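Local coordinates for fibronectin type III domain-containing protein (Simiduia agarivorans, PDB 6P2K), which is a glycoside hydrolase of family 74 built on seven-bladed beta-propellers, and probably cleaves beta-glucan chains such as xyloglucan, at residues G700-M705 against S772-D777; V718-I723 against N730-T735; Q754-S759 against R768-G773. One frame throughout, in Å; residues are numbered along the deposited sequence.

Interaction 1 of 3, residues G700-M705 against S772-D777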
# COMPACT_ATOMS: atom_id res chain seq x y z
N GLY B 700 44.91 -3.96 -3.83
CA GLY B 700 45.83 -4.38 -2.79
C GLY B 700 47.23 -4.59 -3.35
O GLY B 700 47.78 -3.73 -4.06
N ASN B 701 47.81 -5.75 -3.06
CA ASN B 701 49.12 -6.12 -3.56
C ASN B 701 49.04 -7.05 -4.77
O ASN B 701 49.97 -7.82 -5.02
CB ASN B 701 49.95 -6.77 -2.45
CG ASN B 701 49.31 -8.05 -1.91
OD1 ASN B 701 48.14 -8.34 -2.18
ND2 ASN B 701 50.08 -8.82 -1.15
N LYS B 702 47.95 -6.99 -5.53
CA LYS B 702 47.72 -7.93 -6.62
C LYS B 702 47.39 -7.21 -7.92
O LYS B 702 46.65 -6.22 -7.93
CB LYS B 702 46.58 -8.90 -6.28
CG LYS B 702 46.84 -9.78 -5.05
CD LYS B 702 47.94 -10.80 -5.31
CE LYS B 702 48.36 -11.50 -4.02
NZ LYS B 702 49.31 -12.62 -4.26
N ILE B 703 47.97 -7.71 -9.01
CA ILE B 703 47.69 -7.25 -10.37
C ILE B 703 47.51 -8.47 -11.25
O ILE B 703 48.24 -9.46 -11.11
CB ILE B 703 48.84 -6.35 -10.91
CG1 ILE B 703 49.00 -5.10 -10.05
CG2 ILE B 703 48.58 -5.97 -12.36
CD1 ILE B 703 50.32 -4.40 -10.25
N VAL B 704 46.52 -8.42 -12.15
CA VAL B 704 46.22 -9.53 -13.04
C VAL B 704 46.09 -9.01 -14.47
O VAL B 704 45.71 -7.86 -14.69
CB VAL B 704 44.93 -10.28 -12.61
CG1 VAL B 704 43.73 -9.34 -12.65
CG2 VAL B 704 44.69 -11.52 -13.46
N MET B 705 46.44 -9.86 -15.43
CA MET B 705 46.27 -9.56 -16.85
C MET B 705 46.18 -10.88 -17.61
O MET B 705 46.52 -11.94 -17.08
CB MET B 705 47.41 -8.69 -17.38
CG MET B 705 48.79 -9.34 -17.33
SD MET B 705 49.17 -10.32 -18.80
CE MET B 705 49.07 -9.07 -20.08
N SER B 772 45.09 -16.26 -3.17
CA SER B 772 45.73 -16.43 -1.87
C SER B 772 46.80 -15.37 -1.65
O SER B 772 47.36 -14.80 -2.59
CB SER B 772 46.34 -17.83 -1.75
OG SER B 772 47.22 -18.10 -2.82
N GLY B 773 47.07 -15.10 -0.37
CA GLY B 773 48.09 -14.13 -0.00
C GLY B 773 47.79 -12.71 -0.41
O GLY B 773 48.72 -11.93 -0.62
N MET B 774 46.52 -12.36 -0.55
CA MET B 774 46.13 -10.99 -0.87
C MET B 774 45.95 -10.17 0.40
O MET B 774 45.40 -10.66 1.40
CB MET B 774 44.83 -10.99 -1.68
CG MET B 774 44.46 -9.63 -2.24
SD MET B 774 43.43 -9.75 -3.71
CE MET B 774 43.27 -8.03 -4.14
N ASN B 775 46.43 -8.92 0.37
CA ASN B 775 46.24 -7.98 1.46
C ASN B 775 45.67 -6.67 0.94
O ASN B 775 46.06 -6.18 -0.12
CB ASN B 775 47.56 -7.75 2.22
CG ASN B 775 48.13 -9.04 2.80
OD1 ASN B 775 47.39 -9.79 3.43
ND2 ASN B 775 49.42 -9.29 2.61
N MET B 776 44.73 -6.12 1.70
CA MET B 776 43.96 -4.96 1.31
C MET B 776 44.12 -3.88 2.37
O MET B 776 44.38 -4.18 3.54
CB MET B 776 42.47 -5.30 1.16
CG MET B 776 42.16 -6.38 0.16
SD MET B 776 41.96 -5.70 -1.49
CE MET B 776 40.53 -4.65 -1.23
N ASP B 777 43.92 -2.64 1.99
CA ASP B 777 43.79 -1.59 2.96
C ASP B 777 42.41 -1.83 3.57
O ASP B 777 41.49 -2.19 2.87
CB ASP B 777 43.74 -0.25 2.31
CG ASP B 777 45.08 0.28 1.94
OD1 ASP B 777 46.05 -0.35 2.24
OD2 ASP B 777 45.12 1.34 1.35
O HOH W 1 48.74 -15.35 -4.98
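Asn701 meets the run from Gly773 to Asn775 with both ends of its amide, a compact example of one side-chain amide gripping the backbone of an irregular segment. Its CG sits between the backbone N and the carbonyl carbon (chi1 61°), and from there OD1 accepts from Asn775 N at 3.1 Å along a nearly straight N-H line. The donor stands well above the plane of the Asn701 carbonyl group. On the other branch, ND2 of Asn701 gives a long, weak hydrogen bond to Gly773 O. A further weak bond runs from Asn701 N to Asn775 O. Gly700 comes close to the same oxygen, its CA 3.2 Å from Asn775 O in a CA-H...O contact; a side chain at Gly700 would clash there.

Lys702 and Met774 cross obliquely. The lysine chain bends at chi2 (-69°), and its CG lies 3.7 Å from SD of Met774, whose chain is extended beyond CG. Farther out, CE of Lys702 passes 3.4 Å from Gly773 O. NZ makes a weak direct bond to Ser772 O, reinforced by a water that accepts from Lys702 NZ at 2.9 Å and donates to Ser772 O at 2.8 Å. The stronger partner of NZ within the protein is Thr722 OG1, on the next strand of the blade. Phe748 touches both Lys702 and Met774, and Tyr625 of strand 618-625 touches both Asn701 and Asn775.

The contact thus fastens the C-terminal tail, which has no regular structure here, to the start of strand 702-709 in a propeller blade. Its chemistry combines modest polar bonds with the packing of Lys702 on Met774: one good bond, three weak ones and a water bridge hold backbone groups of the tail, while the ammonium group of Lys702 is probably stabilised by the neutral oxygens of Ser772, Thr722 and the water.

Interaction 2 of 3, residues V718-I723 against N730-T735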
# COMPACT_ATOMS: atom_id res chain seq x y z
N VAL B 718 46.89 -16.49 -18.18
CA VAL B 718 46.50 -15.51 -17.18
C VAL B 718 47.64 -15.38 -16.18
O VAL B 718 48.17 -16.39 -15.71
CB VAL B 718 45.19 -15.91 -16.47
CG1 VAL B 718 44.69 -14.78 -15.58
CG2 VAL B 718 44.14 -16.30 -17.50
N PHE B 719 48.02 -14.14 -15.87
CA PHE B 719 49.19 -13.89 -15.04
C PHE B 719 48.82 -12.99 -13.86
O PHE B 719 48.12 -11.99 -14.02
CB PHE B 719 50.32 -13.25 -15.86
CG PHE B 719 50.75 -14.10 -17.02
CD1 PHE B 719 50.12 -13.97 -18.26
CD2 PHE B 719 51.76 -15.04 -16.88
CE1 PHE B 719 50.51 -14.76 -19.33
CE2 PHE B 719 52.16 -15.82 -17.94
CZ PHE B 719 51.54 -15.68 -19.17
N LEU B 720 49.31 -13.37 -12.69
CA LEU B 720 49.03 -12.67 -11.44
C LEU B 720 50.35 -12.17 -10.85
O LEU B 720 51.26 -12.97 -10.61
CB LEU B 720 48.31 -13.59 -10.45
CG LEU B 720 47.92 -12.98 -9.10
CD1 LEU B 720 46.66 -12.14 -9.23
CD2 LEU B 720 47.76 -14.06 -8.05
N GLY B 721 50.44 -10.87 -10.62
CA GLY B 721 51.62 -10.26 -10.03
C GLY B 721 51.34 -9.84 -8.60
O GLY B 721 50.23 -9.39 -8.28
N THR B 722 52.35 -9.99 -7.74
CA THR B 722 52.27 -9.59 -6.35
C THR B 722 53.27 -8.47 -6.09
O THR B 722 54.45 -8.60 -6.43
CB THR B 722 52.53 -10.77 -5.41
OG1 THR B 722 51.60 -11.82 -5.68
CG2 THR B 722 52.39 -10.34 -3.95
N ILE B 723 52.79 -7.38 -5.49
CA ILE B 723 53.62 -6.22 -5.22
C ILE B 723 54.45 -6.50 -3.97
O ILE B 723 53.92 -6.58 -2.86
CB ILE B 723 52.78 -4.95 -5.04
CG1 ILE B 723 51.83 -4.78 -6.23
CG2 ILE B 723 53.68 -3.73 -4.87
CD1 ILE B 723 51.03 -3.49 -6.19
N ASN B 730 56.38 -9.56 -8.69
CA ASN B 730 56.74 -10.91 -9.09
C ASN B 730 55.51 -11.61 -9.64
O ASN B 730 54.45 -11.60 -9.00
CB ASN B 730 57.34 -11.70 -7.92
CG ASN B 730 58.63 -11.08 -7.40
OD1 ASN B 730 59.35 -10.42 -8.14
ND2 ASN B 730 58.93 -11.32 -6.13
N TRP B 731 55.67 -12.23 -10.80
CA TRP B 731 54.55 -12.75 -11.56
C TRP B 731 54.50 -14.27 -11.48
O TRP B 731 55.54 -14.94 -11.38
CB TRP B 731 54.63 -12.31 -13.02
CG TRP B 731 54.49 -10.83 -13.18
CD1 TRP B 731 55.48 -9.90 -13.10
CD2 TRP B 731 53.27 -10.11 -13.43
NE1 TRP B 731 54.96 -8.64 -13.29
CE2 TRP B 731 53.61 -8.74 -13.50
CE3 TRP B 731 51.94 -10.49 -13.61
CZ2 TRP B 731 52.66 -7.75 -13.74
CZ3 TRP B 731 50.99 -9.50 -13.85
CH2 TRP B 731 51.36 -8.15 -13.91
N GLN B 732 53.29 -14.80 -11.52
CA GLN B 732 53.06 -16.24 -11.54
C GLN B 732 51.95 -16.55 -12.53
O GLN B 732 51.14 -15.68 -12.89
CB GLN B 732 52.72 -16.78 -10.15
CG GLN B 732 51.51 -16.13 -9.50
CD GLN B 732 51.29 -16.60 -8.07
OE1 GLN B 732 51.26 -17.80 -7.80
NE2 GLN B 732 51.13 -15.65 -7.16
N ASP B 733 51.93 -17.80 -12.98
CA ASP B 733 50.94 -18.27 -13.95
C ASP B 733 49.73 -18.80 -13.19
O ASP B 733 49.85 -19.72 -12.37
CB ASP B 733 51.57 -19.36 -14.83
CG ASP B 733 50.61 -19.90 -15.87
OD1 ASP B 733 49.51 -19.34 -16.06
OD2 ASP B 733 50.97 -20.91 -16.52
N ILE B 734 48.56 -18.21 -13.44
CA ILE B 734 47.34 -18.64 -12.77
C ILE B 734 46.30 -19.07 -13.81
O ILE B 734 45.10 -19.03 -13.54
CB ILE B 734 46.78 -17.55 -11.85
CG1 ILE B 734 46.39 -16.30 -12.65
CG2 ILE B 734 47.79 -17.20 -10.76
CD1 ILE B 734 45.33 -15.45 -11.96
N THR B 735 46.77 -19.49 -14.98
CA THR B 735 45.84 -20.00 -16.00
C THR B 735 45.12 -21.24 -15.50
O THR B 735 43.89 -21.34 -15.60
CB THR B 735 46.59 -20.29 -17.30
OG1 THR B 735 47.37 -19.15 -17.67
CG2 THR B 735 45.61 -20.62 -18.42
O HOH W 2 51.96 -13.39 -7.93
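Ile734 packs on Val718 and Leu720 at the tight end of an antiparallel beta hairpin, the last two strands of a four-stranded propeller blade. Its CG1 lies 3.7 Å from CG1 of Val718, and its CG2 is equally near CB of Leu720. Leu720-Gln732 and Thr722-Asn730 are the hydrogen-bonded pairs, and Ile734 N donates to Val718 O. Between the two pairs lies the non-hydrogen-bonded pair Gly721-Trp731. With no side chain to intervene, CA of Gly721 lies over one face of the indole, 3.9 Å from the centroid of the six-membered ring of Trp731, in a CH-pi contact, while Phe719 O lies at the ring edge. Phe664 stacks on Trp731 and also meets the ring of Phe719.

The face carrying Leu720, Thr722 and Gln732 is looser toward the hairpin turn. Gln732 is exposed; its CG still lies 3.4 Å from Leu720 O, and a water sits among the polar atoms: it donates to Leu720 O and to Asn730 O and bonds to Thr722 OG1, which also receives Lys702 NZ.

Beyond the last bridge, the chain turns and Thr735 completes the pairing with its side chain: Val718 N donates to Thr735 OG1 at 2.8 Å. An alanine at Thr735 would probably leave Val718 N without this acceptor and Asp733 OD1 with one donor fewer. Asp733 also forms a salt bridge to Arg673 through OD2. Its OD1 closes an Asx turn, met by Thr735 N from above the carboxylate plane at 2.9 Å and by Thr735 OG1 on the syn lone pair at 2.7 Å.

Interaction 3 of 3, residues Q754-S759 against R768-G773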
# COMPACT_ATOMS: atom_id res chain seq x y z
N GLN B 754 36.77 -14.30 1.71
CA GLN B 754 37.83 -14.81 0.85
C GLN B 754 37.96 -13.90 -0.36
O GLN B 754 36.95 -13.54 -0.98
CB GLN B 754 37.53 -16.25 0.41
CG GLN B 754 38.47 -16.78 -0.66
CD GLN B 754 39.88 -16.98 -0.15
OE1 GLN B 754 40.11 -17.70 0.82
NE2 GLN B 754 40.84 -16.34 -0.81
N MET B 755 39.19 -13.54 -0.71
CA MET B 755 39.43 -12.73 -1.90
C MET B 755 39.30 -13.60 -3.14
O MET B 755 39.87 -14.69 -3.21
CB MET B 755 40.81 -12.07 -1.85
CG MET B 755 40.90 -10.84 -0.95
SD MET B 755 39.61 -9.59 -1.24
CE MET B 755 39.69 -9.38 -3.02
N TYR B 756 38.54 -13.11 -4.11
CA TYR B 756 38.33 -13.81 -5.37
C TYR B 756 38.68 -12.89 -6.53
O TYR B 756 38.61 -11.66 -6.42
CB TYR B 756 36.88 -14.28 -5.52
CG TYR B 756 36.50 -15.45 -4.65
CD1 TYR B 756 36.71 -16.76 -5.09
CD2 TYR B 756 35.92 -15.26 -3.41
CE1 TYR B 756 36.36 -17.84 -4.30
CE2 TYR B 756 35.57 -16.33 -2.61
CZ TYR B 756 35.79 -17.62 -3.06
OH TYR B 756 35.44 -18.69 -2.27
N LEU B 757 39.04 -13.50 -7.65
CA LEU B 757 39.17 -12.81 -8.93
C LEU B 757 37.99 -13.21 -9.79
O LEU B 757 37.84 -14.39 -10.13
CB LEU B 757 40.50 -13.16 -9.61
CG LEU B 757 40.69 -12.73 -11.06
CD1 LEU B 757 40.68 -11.21 -11.19
CD2 LEU B 757 41.99 -13.29 -11.61
N TYR B 758 37.14 -12.25 -10.13
CA TYR B 758 36.03 -12.46 -11.05
C TYR B 758 36.44 -11.93 -12.42
O TYR B 758 36.77 -10.75 -12.55
CB TYR B 758 34.76 -11.74 -10.57
CG TYR B 758 34.02 -12.39 -9.42
CD1 TYR B 758 34.61 -12.54 -8.17
CD2 TYR B 758 32.72 -12.83 -9.58
CE1 TYR B 758 33.92 -13.12 -7.12
CE2 TYR B 758 32.02 -13.42 -8.54
CZ TYR B 758 32.63 -13.56 -7.31
OH TYR B 758 31.95 -14.13 -6.26
N SER B 759 36.42 -12.80 -13.42
CA SER B 759 36.80 -12.42 -14.78
C SER B 759 35.72 -12.83 -15.77
O SER B 759 35.23 -13.96 -15.73
CB SER B 759 38.16 -13.03 -15.17
OG SER B 759 39.12 -12.86 -14.15
N ARG B 768 35.37 -17.38 -11.81
CA ARG B 768 36.01 -16.80 -10.63
C ARG B 768 37.05 -17.77 -10.07
O ARG B 768 36.93 -18.99 -10.20
CB ARG B 768 34.99 -16.42 -9.55
CG ARG B 768 34.59 -17.55 -8.63
CD ARG B 768 33.77 -17.02 -7.46
NE ARG B 768 33.50 -18.06 -6.48
CZ ARG B 768 32.85 -17.87 -5.34
NH1 ARG B 768 32.40 -16.66 -5.03
NH2 ARG B 768 32.66 -18.89 -4.51
N ARG B 769 38.06 -17.19 -9.44
CA ARG B 769 39.19 -17.93 -8.90
C ARG B 769 39.53 -17.39 -7.52
O ARG B 769 39.52 -16.17 -7.31
CB ARG B 769 40.41 -17.84 -9.82
CG ARG B 769 41.59 -18.70 -9.40
CD ARG B 769 42.85 -18.36 -10.18
NE ARG B 769 43.90 -19.35 -9.98
CZ ARG B 769 44.74 -19.34 -8.95
NH1 ARG B 769 44.65 -18.40 -8.02
NH2 ARG B 769 45.67 -20.28 -8.85
N SER B 770 39.83 -18.29 -6.59
CA SER B 770 40.32 -17.88 -5.28
C SER B 770 41.74 -17.35 -5.40
O SER B 770 42.56 -17.88 -6.15
CB SER B 770 40.27 -19.06 -4.31
OG SER B 770 40.13 -18.62 -2.98
N ILE B 771 42.03 -16.28 -4.66
CA ILE B 771 43.33 -15.61 -4.70
C ILE B 771 43.92 -15.65 -3.30
O ILE B 771 43.33 -15.12 -2.35
CB ILE B 771 43.20 -14.16 -5.20
CG1 ILE B 771 42.62 -14.13 -6.62
CG2 ILE B 771 44.55 -13.46 -5.15
CD1 ILE B 771 43.53 -14.72 -7.67
N SER B 772 45.09 -16.26 -3.17
CA SER B 772 45.73 -16.43 -1.87
C SER B 772 46.80 -15.37 -1.65
O SER B 772 47.36 -14.80 -2.59
CB SER B 772 46.34 -17.83 -1.75
OG SER B 772 47.22 -18.10 -2.82
N GLY B 773 47.07 -15.10 -0.37
CA GLY B 773 48.09 -14.13 -0.00
C GLY B 773 47.79 -12.71 -0.41
O GLY B 773 48.72 -11.93 -0.62
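Arg768 reaches Tyr756 and Tyr758 because its CG stands between the backbone N and the carbonyl carbon (chi1 85°) and the chain then runs extended to NE. Tyr758 has CG anti to its carbonyl carbon (chi1 -76°), and the two side chains lie side by side, with CB of Arg768 over the centre of the Tyr758 ring at 4.0 Å. At the far end NH1 of Arg768 donates in the guanidinium plane to Tyr758 OH at 2.8 Å. Ring and guanidinium are nearly perpendicular there, whereas Tyr756 stacks almost flat on the same group, a cation-pi contact with CZ of Arg768 3.9 Å from the centroid of the Tyr756 ring. Asp751 pairs with NH1 and Gln7 accepts from NE, so the guanidinium is held from several directions.

Across the hairpin, Leu757 N bonds to Arg769 O at 2.7 Å. Met755 O accepts both Ile771 N and Gln754 NE2, while CG1 of Ile771 packs 3.8 Å from CB of Leu757.

These strands are the middle pair of a four-stranded propeller blade, flanked by strand 745-751 beside 754-761 and by the N-terminal strand 7-8 beside 765-770.

In the fold
From the N terminus, strand 7-8 is already set apart for the last blade, which it completes beside strand 765-770. Much later, strand 702-709, the second strand of the preceding blade, leads into strand 714-723. Interaction 2 then closes a short hairpin loop at that blade's outer edge, and interaction 3 closes the next hairpin in the last blade, the two following in series. Interaction 1 closes the long loop from 700-705 to the tail; interaction 2 nests inside it, and interaction 3 ends on the same stretch, sharing Ser772 and Gly773. Val704 and Ile734 both pack on Leu757, tying the two neighbouring blades together.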